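Local coordinates for precorrin-3 methylase (Rhodobacter capsulatus, PDB 3NUT) that methylates a tetrapyrrole intermediate of the vitamin B12 pathway, using S-adenosyl-L-methionine as methyl donor, at the interface of chains A and B. Numbering follows the deposited sequence. Chains: chain A/B, Precorrin-3 methylase.

The interface of chains A and B. Residues chain A 244-247; chain B 64-65, 96, 100, 146.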
# COMPACT_ATOMS: atom_id res chain seq x y z
N TYR A 244 2.44 16.84 -3.14
CA TYR A 244 1.54 16.52 -2.05
C TYR A 244 0.11 16.98 -2.33
O TYR A 244 -0.10 17.75 -3.25
CB TYR A 244 2.04 17.15 -0.75
CG TYR A 244 1.73 18.62 -0.59
CD1 TYR A 244 0.75 19.03 0.31
CD2 TYR A 244 2.42 19.60 -1.31
CE1 TYR A 244 0.46 20.39 0.50
CE2 TYR A 244 2.13 20.95 -1.15
CZ TYR A 244 1.15 21.34 -0.24
OH TYR A 244 0.84 22.68 -0.07
N THR A 245 -0.84 16.50 -1.54
CA THR A 245 -2.23 16.96 -1.62
C THR A 245 -2.63 17.64 -0.30
O THR A 245 -2.47 17.04 0.76
CB THR A 245 -3.20 15.79 -1.87
OG1 THR A 245 -2.75 15.02 -2.99
CG2 THR A 245 -4.62 16.31 -2.14
N PRO A 246 -3.15 18.89 -0.38
CA PRO A 246 -3.59 19.62 0.80
C PRO A 246 -4.93 19.08 1.27
O PRO A 246 -5.57 18.32 0.53
CB PRO A 246 -3.73 21.07 0.30
CG PRO A 246 -3.10 21.10 -1.05
CD PRO A 246 -3.29 19.72 -1.59
N ARG A 247 -5.35 19.45 2.49
CA ARG A 247 -6.60 18.96 3.07
C ARG A 247 -7.61 20.07 3.32
O ARG A 247 -8.56 20.22 2.54
CB ARG A 247 -6.37 18.11 4.35
CG ARG A 247 -5.12 18.46 5.20
CD ARG A 247 -5.39 19.54 6.26
NE ARG A 247 -4.46 19.47 7.39
CZ ARG A 247 -4.64 20.04 8.59
NH1 ARG A 247 -5.73 20.75 8.85
NH2 ARG A 247 -3.72 19.89 9.54
N GLU B 64 -0.95 18.73 14.13
CA GLU B 64 0.02 18.62 13.03
C GLU B 64 0.62 20.00 12.74
O GLU B 64 0.83 20.78 13.68
CB GLU B 64 -0.63 17.96 11.80
CG GLU B 64 -1.10 16.55 12.10
CD GLU B 64 -2.43 16.22 11.47
OE1 GLU B 64 -3.19 17.16 11.17
OE2 GLU B 64 -2.71 15.02 11.28
N LEU B 65 0.89 20.30 11.47
CA LEU B 65 1.34 21.63 11.02
C LEU B 65 2.48 22.26 11.84
O LEU B 65 3.60 22.44 11.32
CB LEU B 65 0.16 22.59 10.88
CG LEU B 65 -0.80 22.27 9.72
CD1 LEU B 65 -2.17 22.96 9.92
CD2 LEU B 65 -0.18 22.62 8.36
N SER B 96 2.05 14.28 4.37
CA SER B 96 1.35 15.40 3.73
C SER B 96 1.39 16.69 4.56
O SER B 96 1.53 17.80 4.00
CB SER B 96 -0.10 15.02 3.36
OG SER B 96 -0.55 13.93 4.16
N GLU B 100 2.82 20.58 3.33
CA GLU B 100 1.91 21.69 3.62
C GLU B 100 2.50 22.70 4.60
O GLU B 100 2.40 23.92 4.40
CB GLU B 100 0.60 21.12 4.15
CG GLU B 100 -0.40 22.17 4.54
CD GLU B 100 -1.84 21.68 4.48
OE1 GLU B 100 -2.72 22.51 4.15
OE2 GLU B 100 -2.08 20.48 4.75
N LEU B 146 -11.96 17.64 7.66
CA LEU B 146 -11.77 18.78 6.76
C LEU B 146 -12.47 18.51 5.42
O LEU B 146 -12.75 19.43 4.64
CB LEU B 146 -10.28 19.06 6.58
CG LEU B 146 -9.51 19.30 7.90
CD1 LEU B 146 -8.30 18.35 8.09
CD2 LEU B 146 -9.13 20.77 8.09
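A:Arg247, the last modelled residue of its chain, reaches over to B:Glu64 and B:Glu100 of the second copy, an example of a segment near the C-terminus used as an arm across a two-fold symmetric interface between tetrapyrrole methylases. Whether this dimer is the working form the structure alone does not show.

The guanidinium NH2 lies 3.2 Å from the carboxylate oxygen OE1 of B:Glu64, a salt bridge in which the two flat groups are turned 58° apart. The arginine chain is bent at chi2 (88°) on its way there. On the side where the guanidinium joins the aliphatic chain, NE faces OE2 of B:Glu100 at 3.7 Å, with the planes nearly perpendicular, which suits a looser electrostatic pairing. B:Glu100 projects from helix 94-103 with CG anti to the backbone N (chi1 178°), and its extended chain carries the carboxylate across the arginine near CG, CD and NE.

Van der Waals packing flanks the same arm, leucine methyls lying against the guanidinium nitrogens. B:Leu146 lies obliquely across it, CD1 touching the arginine CD at 3.6 Å and CD2 lying 3.5 Å from NH1. B:Leu65 comes tip to tip, with CD1 3.5 Å from NH2, next to the bridge to B:Glu64. An alanine in place of A:Arg247 would probably leave both glutamates without their cationic mate across the interface and open a gap beside the two leucines.

At the end of strand 242-244, the aromatic ring of A:Tyr244 lies against the helix backbone: its CE1 is 3.7 Å from CA of B:Glu100, whose N sits above one face, towards the rim. Between ring and arm, A:Thr245 and A:Pro246 add lighter contacts, the threonine carbonyl O approaching CB of B:Ser96 at 4.1 Å.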